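Local coordinates for putative peptidase (Chlamydophila abortus, PDB 3CE2), which probably acts as an oligopeptidase, a zinc-dependent M3B-family metallopeptidase that degrades small bioactive peptides, at residues S265-A270 with Y531-Y536; N275-V280 with F574-L579; N283-V288 with R471-A476; P425-E430 with V535-T540. All blocks are in the same frame, centred on the assembly; numbering follows the deposited sequence.

Contact 4 holds zinc ligand Glu430 of the HExxH-type site, and the other three contacts lie around it. Contact 1 shares Val535 and Tyr536 with it, while contacts 2 and 3 touch it through side chains. Phe427 of contact 4 packs on contact 2, with Phe427 CD2 3.6 Å from Pro575 CB, and Val473 CG2 of contact 3 lies 3.7 Å from Ala539 CB of contact 4. Contacts 2 and 3 occupy successive parts of helix 278-289. The side chain of Pro575 is about 12 Å from that of Glu430. Another zinc is bound by His484 and His488; the side chains of Phe533 in contact 1 and His484 are about 8 Å apart.

Contact 1 (S265-A270 with Y531-Y536); sequences SCLQAA and YNFYVY
Phe533 meets Leu267, Cys266 and Ala270 on the first turn of helix 266-271. Leu267 comes over one ring face at about a right angle: its CD1 makes a CH-pi contact 4.1 Å from the Phe533 centroid, 28° off the normal. The Leu267 backbone lies on the same face, its CA 3.9 Å above the ring plane and offset toward the rim. Cys266 CB approaches Phe533 CE1 to 4.0 Å. Ala270 instead packs at the root of the aromatic side chain, with its CB 3.7 Å from Phe533 CB. Asn532 and Phe533 both have positive phi, a left-handed bend of the loop from which the ring turns to the helix; with chi1 -67°, Phe533 CG stands anti to its carbonyl carbon. Further out, His483 and Tyr281 bring their rings against Phe533, whose N is hydrogen-bonded to Glu479 OE2. Cys266 N is bonded in the same way to Glu487 OE2, so two carboxylates of helix 451-487 hold the two segments. Ser265 OG accepts a weak 3.3 Å bond from Gln268 N. Ser265 is thus the N-cap of helix 266-271, and the contact packs the start of this short helix against the loop before helix 536-553, beside the helix carrying zinc ligands His484 and His488.

Contact 2 (N275-V280 with F574-L579); sequences NIPTTV and FPLEIL
Asn275 and Phe574 face each other with CA atoms 6.7 Å apart, where one helix has just ended and another is about to begin. Asn275, at positive phi, is the C-prime residue of a Schellman motif closing helix 266-271, and Phe574 is at the N-cap position of helix 575-581. Asn275 lies over one face of the Phe574 ring: CB is 3.8 Å from the centroid, 18° off the normal, a CH-pi contact. Its ND2 reaches the other half of the ring, 3.7 Å from Phe574 CD2, with amide and ring planes 70° apart. The remaining contact is apolar and gathers round Leu576. Ile276 crosses it at about a right angle, CD1 lying 3.8 Å from Leu576 CG; chi2 of -92° places that methyl. Leu576 CD1 meets Pro277 CD tip to tip at 3.7 Å and, less closely, Val280 CG2 at 4.2 Å. No hydrogen bond links the segments. Phe150 packs edge-to-face with Phe574, and Arg157 touches both Phe574 and Asn275. The contact thus joins the turn between helices 266-271 and 278-289 to the start of helix 575-581, with Leu579 leading on to helices 536-553 and 559-567.

Contact 3 (N283-V288 with R471-A476); sequences NLIDIV and RQVLFA
Val473 packs among Leu284, Ile285 and Val288, its side chain set between residues of successive turns on the partner helix. Apolar contacts carry the whole interface, and no hydrogen bond crosses it. Val288 and Val473 reach toward each other tip to tip: Val473 CG1 is 3.7 Å from Val288 CG1, and the second methyls, CG2 of Val288 and CG2 of Val473, are 4.0 Å apart. Val473 CG1 stands anti to its backbone N (chi1 170°), and this branch also approaches the backbone of the other helix, 4.0 Å from Ile285 CA. Leu284 comes obliquely, touching the other branch with its CD2 4.0 Å from Val473 CG2. Ile285 reaches past the valine, its CD1 lying 4.2 Å from Ala476 C. The pair is a helix-helix crossing in the largely helical M3 fold: helix 278-289 runs across the long helix 451-487, the segment axes 9.8 Å apart with a signed crossing angle of -125°. A polar link lies at its margin: Ala476 O is bonded to the hydroxyl of Tyr281, one turn before Ile285, and so ties the two helices beside the apolar patch. Further apolar partners surround the pair: Ile592 covers Leu284 and Val288, Phe508 lies against Val288 and Leu474, and Ile543 touches Leu284.

Contact 4 (P425-E430 with V535-T540); sequences PIFLAE and VYQYAT. With ZN (zinc ion), chain D.
Phe427 and Gln537 bring the backbones closest, their CA atoms 5.9 Å apart, where the loop between helices 394-416 and 431-447 passes the first turn of helix 536-553. The loop turns tightly there, Leu428 N bonding to Pro425 O and Ala429 N to Ile426 O. Phe427 is the central side chain, its CG anti to the backbone N (chi1 -175°). Tyr536 crosses it at about a right angle and puts OH at the ring edge, 3.9 Å from Phe427 CE1. Thr540 also crosses it, with OG1 3.8 Å from Phe427 CZ; the same OG1 gives a weak bond to Gln537 O. At the loop's end Glu430 binds zinc through OE2 at 2.5 Å, joining His402 and His406 of the HExxH helix in the arrangement of gluzincin metallopeptidases. Its chain bends at chi2, -62°, to bring the carboxylate round to the metal. Gln537 lies obliquely by Phe427, its amide plane 60° from the ring and its CG 4.1 Å from Phe427 CD1. Its OE1 comes 4.0 Å from Ile426 CG2. The carbonyl O of Glu430 is hydrogen-bonded to Ser433 OG and Thr434 OG1 in the first turn of helix 431-447.

Contact 1 (S265-A270 with Y531-Y536)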
loop_
_atom_site.group_PDB
_atom_site.type_symbol
_atom_site.label_atom_id
_atom_site.label_comp_id
_atom_site.label_asym_id
_atom_site.label_seq_id
_atom_site.Cartn_x
_atom_site.Cartn_y
_atom_site.Cartn_z
ATOM N N SER A 265 13.745 -18.520 -9.473
ATOM C CA SER A 265 14.363 -17.371 -8.820
ATOM C C SER A 265 13.347 -16.856 -7.824
ATOM O O SER A 265 12.182 -17.237 -7.895
ATOM C CB SER A 265 14.671 -16.281 -9.830
ATOM O OG SER A 265 13.455 -15.759 -10.315
ATOM N N CYS A 266 13.774 -15.987 -6.908
ATOM C CA CYS A 266 12.894 -15.520 -5.834
ATOM C C CYS A 266 11.894 -14.529 -6.368
ATOM O O CYS A 266 10.741 -14.503 -5.922
ATOM C CB CYS A 266 13.703 -14.883 -4.712
ATOM S SG CYS A 266 14.974 -15.974 -4.091
ATOM N N LEU A 267 12.352 -13.716 -7.323
ATOM C CA LEU A 267 11.487 -12.796 -8.039
ATOM C C LEU A 267 10.269 -13.517 -8.612
ATOM O O LEU A 267 9.132 -13.077 -8.400
ATOM C CB LEU A 267 12.251 -12.089 -9.154
ATOM C CG LEU A 267 11.447 -11.061 -9.964
ATOM C CD1 LEU A 267 11.028 -9.823 -9.145
ATOM C CD2 LEU A 267 12.257 -10.643 -11.157
ATOM N N GLN A 268 10.492 -14.630 -9.312
ATOM C CA GLN A 268 9.371 -15.370 -9.932
ATOM C C GLN A 268 8.482 -15.918 -8.861
ATOM O O GLN A 268 7.270 -15.960 -9.028
ATOM C CB GLN A 268 9.836 -16.517 -10.830
ATOM C CG GLN A 268 10.521 -16.059 -12.118
ATOM C CD GLN A 268 10.769 -17.191 -13.124
ATOM O OE1 GLN A 268 11.093 -18.322 -12.747
ATOM N NE2 GLN A 268 10.625 -16.875 -14.415
ATOM N N ALA A 269 9.088 -16.331 -7.754
ATOM C CA ALA A 269 8.316 -16.821 -6.615
ATOM C C ALA A 269 7.366 -15.752 -6.096
ATOM O O ALA A 269 6.219 -16.034 -5.791
ATOM C CB ALA A 269 9.236 -17.322 -5.489
ATOM N N ALA A 270 7.854 -14.526 -6.007
ATOM C CA ALA A 270 7.054 -13.416 -5.501
ATOM C C ALA A 270 6.048 -12.863 -6.510
ATOM O O ALA A 270 5.018 -12.330 -6.129
ATOM C CB ALA A 270 7.977 -12.301 -5.019
ATOM N N TYR A 531 11.108 -6.600 2.528
ATOM C CA TYR A 531 11.584 -7.646 1.653
ATOM C C TYR A 531 10.513 -8.675 1.191
ATOM O O TYR A 531 9.394 -8.779 1.726
ATOM C CB TYR A 531 12.894 -8.249 2.190
ATOM C CG TYR A 531 14.000 -7.210 2.236
ATOM C CD1 TYR A 531 15.005 -7.216 1.296
ATOM C CD2 TYR A 531 14.008 -6.200 3.172
ATOM C CE1 TYR A 531 16.020 -6.261 1.291
ATOM C CE2 TYR A 531 15.028 -5.237 3.182
ATOM C CZ TYR A 531 16.037 -5.283 2.229
ATOM O OH TYR A 531 17.071 -4.369 2.183
ATOM N N ASN A 532 10.899 -9.401 0.154
ATOM C CA ASN A 532 9.988 -10.172 -0.682
ATOM C C ASN A 532 9.240 -9.316 -1.710
ATOM O O ASN A 532 8.043 -9.424 -1.894
ATOM C CB ASN A 532 9.059 -11.075 0.126
ATOM C CG ASN A 532 8.823 -12.409 -0.569
ATOM O OD1 ASN A 532 9.734 -12.979 -1.185
ATOM N ND2 ASN A 532 7.596 -12.903 -0.492
ATOM N N PHE A 533 9.988 -8.450 -2.366
ATOM C CA PHE A 533 9.564 -7.889 -3.618
ATOM C C PHE A 533 8.160 -7.323 -3.609
ATOM O O PHE A 533 7.348 -7.672 -4.463
ATOM C CB PHE A 533 9.642 -8.962 -4.692
ATOM C CG PHE A 533 11.039 -9.404 -5.001
ATOM C CD1 PHE A 533 11.524 -10.610 -4.507
ATOM C CD2 PHE A 533 11.869 -8.616 -5.790
ATOM C CE1 PHE A 533 12.802 -11.013 -4.781
ATOM C CE2 PHE A 533 13.152 -9.024 -6.085
ATOM C CZ PHE A 533 13.619 -10.219 -5.582
ATOM N N TYR A 534 7.853 -6.443 -2.676
ATOM C CA TYR A 534 6.570 -5.800 -2.800
ATOM C C TYR A 534 6.714 -4.306 -3.040
ATOM O O TYR A 534 5.851 -3.678 -3.666
ATOM C CB TYR A 534 5.637 -6.162 -1.629
ATOM C CG TYR A 534 5.725 -5.274 -0.423
ATOM C CD1 TYR A 534 4.903 -4.154 -0.318
ATOM C CD2 TYR A 534 6.593 -5.581 0.628
ATOM C CE1 TYR A 534 4.953 -3.308 0.778
ATOM C CE2 TYR A 534 6.684 -4.762 1.784
ATOM N N VAL A 535 7.829 -3.752 -2.578
ATOM C CA VAL A 535 8.135 -2.337 -2.783
ATOM C C VAL A 535 7.977 -1.801 -4.225
ATOM O O VAL A 535 7.455 -0.692 -4.427
ATOM C CB VAL A 535 9.501 -1.963 -2.156
ATOM C CG1 VAL A 535 10.107 -0.784 -2.826
ATOM C CG2 VAL A 535 9.325 -1.664 -0.677
ATOM N N TYR A 536 8.363 -2.576 -5.232
ATOM C CA TYR A 536 8.126 -2.123 -6.615
ATOM C C TYR A 536 6.672 -1.713 -6.842
ATOM O O TYR A 536 6.401 -0.798 -7.617
ATOM C CB TYR A 536 8.592 -3.151 -7.661
ATOM C CG TYR A 536 7.600 -4.238 -7.944
ATOM C CD1 TYR A 536 6.878 -4.244 -9.133
ATOM C CD2 TYR A 536 7.377 -5.260 -7.022
ATOM C CE1 TYR A 536 5.932 -5.255 -9.402
ATOM C CE2 TYR A 536 6.446 -6.260 -7.269
ATOM C CZ TYR A 536 5.725 -6.254 -8.464
ATOM O OH TYR A 536 4.801 -7.243 -8.717
#

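Contact 2 (N275-V280 with F574-L579)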
loop_
_atom_site.group_PDB
_atom_site.type_symbol
_atom_site.label_atom_id
_atom_site.label_comp_id
_atom_site.label_asym_id
_atom_site.label_seq_id
_atom_site.Cartn_x
_atom_site.Cartn_y
_atom_site.Cartn_z
ATOM N N ASN A 275 0.571 -13.082 -10.996
ATOM C CA ASN A 275 0.851 -13.377 -12.383
ATOM C C ASN A 275 1.595 -12.257 -13.121
ATOM O O ASN A 275 1.223 -11.883 -14.232
ATOM C CB ASN A 275 -0.442 -13.650 -13.113
ATOM C CG ASN A 275 -0.198 -14.321 -14.421
ATOM O OD1 ASN A 275 0.895 -14.835 -14.649
ATOM N ND2 ASN A 275 -1.193 -14.317 -15.302
ATOM N N ILE A 276 2.651 -11.725 -12.519
ATOM C CA ILE A 276 3.405 -10.667 -13.159
ATOM C C ILE A 276 4.646 -11.229 -13.866
ATOM O O ILE A 276 5.416 -11.990 -13.279
ATOM C CB ILE A 276 3.835 -9.637 -12.126
ATOM C CG1 ILE A 276 2.655 -9.311 -11.194
ATOM C CG2 ILE A 276 4.457 -8.393 -12.806
ATOM C CD1 ILE A 276 1.844 -8.167 -11.628
ATOM N N PRO A 277 4.827 -10.883 -15.151
ATOM C CA PRO A 277 6.021 -11.339 -15.856
ATOM C C PRO A 277 7.235 -10.626 -15.281
ATOM O O PRO A 277 7.164 -9.431 -14.998
ATOM C CB PRO A 277 5.778 -10.886 -17.317
ATOM C CG PRO A 277 4.353 -10.500 -17.382
ATOM C CD PRO A 277 3.954 -10.066 -16.009
ATOM N N THR A 278 8.342 -11.344 -15.120
ATOM C CA THR A 278 9.529 -10.737 -14.529
ATOM C C THR A 278 9.943 -9.537 -15.362
ATOM O O THR A 278 10.576 -8.594 -14.863
ATOM C CB THR A 278 10.719 -11.707 -14.449
ATOM O OG1 THR A 278 11.353 -11.778 -15.726
ATOM C CG2 THR A 278 10.280 -13.100 -14.008
ATOM N N THR A 279 9.574 -9.546 -16.634
ATOM C CA THR A 279 10.059 -8.476 -17.484
ATOM C C THR A 279 9.467 -7.139 -17.074
ATOM O O THR A 279 10.057 -6.091 -17.291
ATOM C CB THR A 279 9.805 -8.754 -18.968
ATOM O OG1 THR A 279 8.393 -8.755 -19.220
ATOM C CG2 THR A 279 10.402 -10.109 -19.351
ATOM N N VAL A 280 8.299 -7.163 -16.461
ATOM C CA VAL A 280 7.690 -5.909 -16.072
ATOM C C VAL A 280 8.534 -5.308 -14.950
ATOM O O VAL A 280 8.856 -4.109 -14.949
ATOM C CB VAL A 280 6.243 -6.114 -15.621
ATOM C CG1 VAL A 280 5.670 -4.827 -15.089
ATOM C CG2 VAL A 280 5.410 -6.649 -16.771
ATOM N N PHE A 574 -6.517 -10.824 -13.018
ATOM C CA PHE A 574 -5.169 -10.433 -12.631
ATOM C C PHE A 574 -4.987 -8.944 -12.809
ATOM O O PHE A 574 -5.502 -8.360 -13.760
ATOM C CB PHE A 574 -4.137 -11.209 -13.451
ATOM C CG PHE A 574 -4.167 -12.687 -13.179
ATOM C CD1 PHE A 574 -3.840 -13.179 -11.907
ATOM C CD2 PHE A 574 -4.585 -13.584 -14.158
ATOM C CE1 PHE A 574 -3.899 -14.535 -11.634
ATOM C CE2 PHE A 574 -4.634 -14.951 -13.881
ATOM C CZ PHE A 574 -4.300 -15.421 -12.626
ATOM N N PRO A 575 -4.254 -8.316 -11.891
ATOM C CA PRO A 575 -4.129 -6.841 -11.899
ATOM C C PRO A 575 -3.642 -6.224 -13.216
ATOM O O PRO A 575 -4.144 -5.172 -13.614
ATOM C CB PRO A 575 -3.134 -6.551 -10.770
ATOM C CG PRO A 575 -2.484 -7.908 -10.425
ATOM C CD PRO A 575 -3.498 -8.956 -10.794
ATOM N N LEU A 576 -2.677 -6.844 -13.893
ATOM C CA LEU A 576 -2.223 -6.247 -15.158
ATOM C C LEU A 576 -3.304 -6.341 -16.223
ATOM O O LEU A 576 -3.460 -5.422 -17.042
ATOM C CB LEU A 576 -0.918 -6.858 -15.671
ATOM C CG LEU A 576 0.327 -6.736 -14.778
ATOM C CD1 LEU A 576 1.514 -7.380 -15.456
ATOM C CD2 LEU A 576 0.642 -5.291 -14.313
ATOM N N GLU A 577 -4.045 -7.446 -16.215
ATOM C CA GLU A 577 -5.168 -7.609 -17.129
ATOM C C GLU A 577 -6.243 -6.562 -16.879
ATOM O O GLU A 577 -6.734 -5.947 -17.828
ATOM C CB GLU A 577 -5.740 -9.019 -17.068
ATOM C CG GLU A 577 -4.793 -10.026 -17.687
ATOM C CD GLU A 577 -4.455 -9.643 -19.133
ATOM O OE1 GLU A 577 -5.407 -9.359 -19.909
ATOM O OE2 GLU A 577 -3.243 -9.598 -19.488
ATOM N N ILE A 578 -6.580 -6.329 -15.612
ATOM C CA ILE A 578 -7.541 -5.283 -15.277
ATOM C C ILE A 578 -7.072 -3.946 -15.833
ATOM O O ILE A 578 -7.843 -3.154 -16.364
ATOM C CB ILE A 578 -7.698 -5.121 -13.774
ATOM C CG1 ILE A 578 -8.571 -6.240 -13.214
ATOM C CG2 ILE A 578 -8.322 -3.764 -13.458
ATOM C CD1 ILE A 578 -8.663 -6.224 -11.657
ATOM N N LEU A 579 -5.786 -3.693 -15.703
ATOM C CA LEU A 579 -5.238 -2.468 -16.206
ATOM C C LEU A 579 -5.264 -2.445 -17.724
ATOM O O LEU A 579 -5.610 -1.420 -18.302
ATOM C CB LEU A 579 -3.822 -2.292 -15.688
ATOM C CG LEU A 579 -3.736 -1.935 -14.214
ATOM C CD1 LEU A 579 -2.270 -1.848 -13.798
ATOM C CD2 LEU A 579 -4.397 -0.608 -14.036
#

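Contact 3 (N283-V288 with R471-A476)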
loop_
_atom_site.group_PDB
_atom_site.type_symbol
_atom_site.label_atom_id
_atom_site.label_comp_id
_atom_site.label_asym_id
_atom_site.label_seq_id
_atom_site.Cartn_x
_atom_site.Cartn_y
_atom_site.Cartn_z
ATOM N N ASN A 283 11.923 -4.277 -16.537
ATOM C CA ASN A 283 11.967 -3.109 -17.405
ATOM C C ASN A 283 11.665 -1.846 -16.648
ATOM O O ASN A 283 12.105 -0.754 -17.022
ATOM C CB ASN A 283 11.016 -3.258 -18.596
ATOM C CG ASN A 283 11.445 -4.363 -19.536
ATOM O OD1 ASN A 283 12.648 -4.619 -19.707
ATOM N ND2 ASN A 283 10.470 -5.052 -20.125
ATOM N N LEU A 284 10.906 -1.988 -15.575
ATOM C CA LEU A 284 10.636 -0.848 -14.739
ATOM C C LEU A 284 11.978 -0.319 -14.256
ATOM O O LEU A 284 12.273 0.872 -14.377
ATOM C CB LEU A 284 9.754 -1.252 -13.572
ATOM C CG LEU A 284 9.599 -0.141 -12.540
ATOM C CD1 LEU A 284 8.648 0.942 -13.055
ATOM C CD2 LEU A 284 9.142 -0.758 -11.201
ATOM N N ILE A 285 12.816 -1.213 -13.745
ATOM C CA ILE A 285 14.134 -0.796 -13.266
ATOM C C ILE A 285 14.978 -0.135 -14.371
ATOM O O ILE A 285 15.595 0.922 -14.152
ATOM C CB ILE A 285 14.919 -1.983 -12.675
ATOM C CG1 ILE A 285 14.264 -2.463 -11.378
ATOM C CG2 ILE A 285 16.358 -1.576 -12.415
ATOM C CD1 ILE A 285 14.680 -3.864 -10.977
ATOM N N ASP A 286 14.998 -0.752 -15.557
ATOM C CA ASP A 286 15.818 -0.246 -16.646
ATOM C C ASP A 286 15.313 1.123 -17.081
ATOM O O ASP A 286 16.086 2.092 -17.153
ATOM C CB ASP A 286 15.896 -1.243 -17.808
ATOM C CG ASP A 286 16.423 -2.645 -17.361
ATOM O OD1 ASP A 286 17.094 -2.742 -16.306
ATOM O OD2 ASP A 286 16.167 -3.669 -18.055
ATOM N N ILE A 287 14.017 1.238 -17.333
ATOM C CA ILE A 287 13.498 2.516 -17.823
ATOM C C ILE A 287 13.712 3.622 -16.799
ATOM O O ILE A 287 14.085 4.738 -17.148
ATOM C CB ILE A 287 12.014 2.443 -18.266
ATOM C CG1 ILE A 287 11.918 2.239 -19.776
ATOM C CG2 ILE A 287 11.354 3.749 -18.031
ATOM C CD1 ILE A 287 12.306 0.828 -20.267
ATOM N N VAL A 288 13.498 3.301 -15.528
ATOM C CA VAL A 288 13.647 4.293 -14.490
ATOM C C VAL A 288 15.094 4.774 -14.395
ATOM O O VAL A 288 15.339 5.975 -14.358
ATOM C CB VAL A 288 13.126 3.792 -13.138
ATOM C CG1 VAL A 288 13.569 4.726 -12.044
ATOM C CG2 VAL A 288 11.611 3.750 -13.161
ATOM N N ARG A 471 12.918 6.495 -5.617
ATOM C CA ARG A 471 13.541 5.895 -4.458
ATOM C C ARG A 471 13.092 4.457 -4.284
ATOM O O ARG A 471 13.899 3.615 -3.930
ATOM C CB ARG A 471 13.314 6.705 -3.184
ATOM C CG ARG A 471 14.115 6.134 -2.032
ATOM C CD ARG A 471 14.749 7.188 -1.152
ATOM N NE ARG A 471 13.966 7.532 0.044
ATOM C CZ ARG A 471 14.154 7.007 1.259
ATOM N NH1 ARG A 471 13.398 7.409 2.282
ATOM N NH2 ARG A 471 15.092 6.082 1.453
ATOM N N GLN A 472 11.824 4.155 -4.551
ATOM C CA GLN A 472 11.360 2.755 -4.434
ATOM C C GLN A 472 11.970 1.850 -5.493
ATOM O O GLN A 472 12.227 0.670 -5.251
ATOM C CB GLN A 472 9.846 2.676 -4.494
ATOM C CG GLN A 472 9.181 3.626 -3.505
ATOM C CD GLN A 472 9.629 3.357 -2.081
ATOM O OE1 GLN A 472 9.644 2.219 -1.638
ATOM N NE2 GLN A 472 9.995 4.401 -1.361
ATOM N N VAL A 473 12.227 2.400 -6.672
ATOM C CA VAL A 473 12.761 1.582 -7.746
ATOM C C VAL A 473 14.245 1.304 -7.454
ATOM O O VAL A 473 14.778 0.210 -7.713
ATOM C CB VAL A 473 12.543 2.272 -9.100
ATOM C CG1 VAL A 473 13.314 1.563 -10.191
ATOM C CG2 VAL A 473 11.057 2.320 -9.430
ATOM N N LEU A 474 14.913 2.281 -6.863
ATOM C CA LEU A 474 16.238 1.994 -6.344
ATOM C C LEU A 474 16.170 0.777 -5.425
ATOM O O LEU A 474 16.869 -0.211 -5.687
ATOM C CB LEU A 474 16.819 3.206 -5.627
ATOM C CG LEU A 474 18.326 3.241 -5.366
ATOM C CD1 LEU A 474 18.659 4.592 -4.845
ATOM C CD2 LEU A 474 18.727 2.211 -4.362
ATOM N N PHE A 475 15.315 0.821 -4.386
ATOM C CA PHE A 475 15.181 -0.317 -3.461
ATOM C C PHE A 475 14.958 -1.579 -4.301
ATOM O O PHE A 475 15.593 -2.631 -4.063
ATOM C CB PHE A 475 14.060 -0.173 -2.397
ATOM C CG PHE A 475 14.202 1.036 -1.419
ATOM C CD1 PHE A 475 15.423 1.686 -1.191
ATOM C CD2 PHE A 475 13.089 1.473 -0.661
ATOM C CE1 PHE A 475 15.526 2.761 -0.260
ATOM C CE2 PHE A 475 13.191 2.530 0.257
ATOM C CZ PHE A 475 14.422 3.174 0.453
ATOM N N ALA A 476 14.090 -1.475 -5.306
ATOM C CA ALA A 476 13.752 -2.650 -6.140
ATOM C C ALA A 476 14.936 -3.271 -6.857
ATOM O O ALA A 476 15.064 -4.495 -6.856
ATOM C CB ALA A 476 12.664 -2.337 -7.119
#

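Contact 4 (P425-E430 with V535-T540)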
loop_
_atom_site.group_PDB
_atom_site.type_symbol
_atom_site.label_atom_id
_atom_site.label_comp_id
_atom_site.label_asym_id
_atom_site.label_seq_id
_atom_site.Cartn_x
_atom_site.Cartn_y
_atom_site.Cartn_z
ATOM N N PRO A 425 -6.869 -6.379 -5.645
ATOM C CA PRO A 425 -5.724 -6.824 -4.848
ATOM C C PRO A 425 -4.849 -5.642 -4.411
ATOM O O PRO A 425 -5.068 -4.504 -4.862
ATOM C CB PRO A 425 -4.952 -7.721 -5.819
ATOM C CG PRO A 425 -5.191 -7.098 -7.156
ATOM C CD PRO A 425 -6.643 -6.567 -7.087
ATOM N N ILE A 426 -3.873 -5.922 -3.544
ATOM C CA ILE A 426 -3.015 -4.881 -2.952
ATOM C C ILE A 426 -2.270 -4.111 -4.039
ATOM O O ILE A 426 -2.159 -2.891 -3.991
ATOM C CB ILE A 426 -1.995 -5.481 -1.961
ATOM C CG1 ILE A 426 -2.705 -6.167 -0.783
ATOM C CG2 ILE A 426 -1.020 -4.403 -1.466
ATOM C CD1 ILE A 426 -3.218 -5.205 0.313
ATOM N N PHE A 427 -1.772 -4.849 -5.021
ATOM C CA PHE A 427 -1.134 -4.271 -6.177
ATOM C C PHE A 427 -1.923 -3.088 -6.768
ATOM O O PHE A 427 -1.354 -2.232 -7.399
ATOM C CB PHE A 427 -0.949 -5.371 -7.232
ATOM C CG PHE A 427 -0.190 -4.933 -8.449
ATOM C CD1 PHE A 427 1.134 -5.300 -8.624
ATOM C CD2 PHE A 427 -0.795 -4.145 -9.417
ATOM C CE1 PHE A 427 1.838 -4.889 -9.737
ATOM C CE2 PHE A 427 -0.092 -3.732 -10.514
ATOM C CZ PHE A 427 1.232 -4.106 -10.675
ATOM N N LEU A 428 -3.236 -3.033 -6.588
ATOM C CA LEU A 428 -3.999 -1.931 -7.192
ATOM C C LEU A 428 -4.563 -0.964 -6.161
ATOM O O LEU A 428 -5.216 0.006 -6.514
ATOM C CB LEU A 428 -5.164 -2.454 -8.041
ATOM C CG LEU A 428 -4.982 -3.348 -9.269
ATOM C CD1 LEU A 428 -6.366 -3.726 -9.792
ATOM C CD2 LEU A 428 -4.164 -2.640 -10.367
ATOM N N ALA A 429 -4.317 -1.222 -4.885
ATOM C CA ALA A 429 -5.003 -0.470 -3.824
ATOM C C ALA A 429 -4.504 0.944 -3.586
ATOM O O ALA A 429 -5.102 1.684 -2.816
ATOM C CB ALA A 429 -4.973 -1.255 -2.511
ATOM N N GLU A 430 -3.400 1.331 -4.192
ATOM C CA GLU A 430 -2.914 2.680 -3.942
ATOM C C GLU A 430 -3.188 3.656 -5.101
ATOM O O GLU A 430 -3.011 4.864 -4.958
ATOM C CB GLU A 430 -1.429 2.675 -3.509
ATOM C CG GLU A 430 -1.186 2.534 -1.978
ATOM C CD GLU A 430 -1.774 3.692 -1.123
ATOM O OE1 GLU A 430 -1.379 4.876 -1.282
ATOM O OE2 GLU A 430 -2.625 3.417 -0.257
ATOM N N VAL A 535 7.829 -3.752 -2.578
ATOM C CA VAL A 535 8.135 -2.337 -2.783
ATOM C C VAL A 535 7.977 -1.801 -4.225
ATOM O O VAL A 535 7.455 -0.692 -4.427
ATOM C CB VAL A 535 9.501 -1.963 -2.156
ATOM C CG1 VAL A 535 10.107 -0.784 -2.826
ATOM C CG2 VAL A 535 9.325 -1.664 -0.677
ATOM N N TYR A 536 8.363 -2.576 -5.232
ATOM C CA TYR A 536 8.126 -2.123 -6.615
ATOM C C TYR A 536 6.672 -1.713 -6.842
ATOM O O TYR A 536 6.401 -0.798 -7.617
ATOM C CB TYR A 536 8.592 -3.151 -7.661
ATOM C CG TYR A 536 7.600 -4.238 -7.944
ATOM C CD1 TYR A 536 6.878 -4.244 -9.133
ATOM C CD2 TYR A 536 7.377 -5.260 -7.022
ATOM C CE1 TYR A 536 5.932 -5.255 -9.402
ATOM C CE2 TYR A 536 6.446 -6.260 -7.269
ATOM C CZ TYR A 536 5.725 -6.254 -8.464
ATOM O OH TYR A 536 4.801 -7.243 -8.717
ATOM N N GLN A 537 5.737 -2.351 -6.137
ATOM C CA GLN A 537 4.318 -2.026 -6.313
ATOM C C GLN A 537 3.982 -0.590 -5.930
ATOM O O GLN A 537 2.963 -0.060 -6.358
ATOM C CB GLN A 537 3.414 -2.977 -5.535
ATOM C CG GLN A 537 3.771 -4.446 -5.652
ATOM C CD GLN A 537 2.803 -5.334 -4.888
ATOM O OE1 GLN A 537 1.985 -4.846 -4.123
ATOM N NE2 GLN A 537 2.888 -6.637 -5.096
ATOM N N TYR A 538 4.812 0.052 -5.119
ATOM C CA TYR A 538 4.547 1.468 -4.807
ATOM C C TYR A 538 4.721 2.292 -6.058
ATOM O O TYR A 538 3.921 3.165 -6.370
ATOM C CB TYR A 538 5.488 2.004 -3.728
ATOM C CG TYR A 538 5.271 1.411 -2.350
ATOM C CD1 TYR A 538 4.049 0.836 -1.993
ATOM C CD2 TYR A 538 6.280 1.447 -1.395
ATOM C CE1 TYR A 538 3.847 0.297 -0.720
ATOM C CE2 TYR A 538 6.087 0.927 -0.122
ATOM C CZ TYR A 538 4.875 0.354 0.207
ATOM O OH TYR A 538 4.703 -0.164 1.469
ATOM N N ALA A 539 5.790 1.973 -6.774
ATOM C CA ALA A 539 6.150 2.615 -8.020
ATOM C C ALA A 539 5.154 2.343 -9.159
ATOM O O ALA A 539 4.707 3.266 -9.848
ATOM C CB ALA A 539 7.521 2.153 -8.410
ATOM N N THR A 540 4.813 1.081 -9.370
ATOM C CA THR A 540 3.837 0.759 -10.397
ATOM C C THR A 540 2.512 1.465 -10.080
ATOM O O THR A 540 1.927 2.105 -10.936
ATOM C CB THR A 540 3.634 -0.770 -10.555
ATOM O OG1 THR A 540 3.359 -1.345 -9.278
ATOM C CG2 THR A 540 4.885 -1.423 -11.090
HETATM ZN ZN ZN D . -4.081 4.704 1.285
#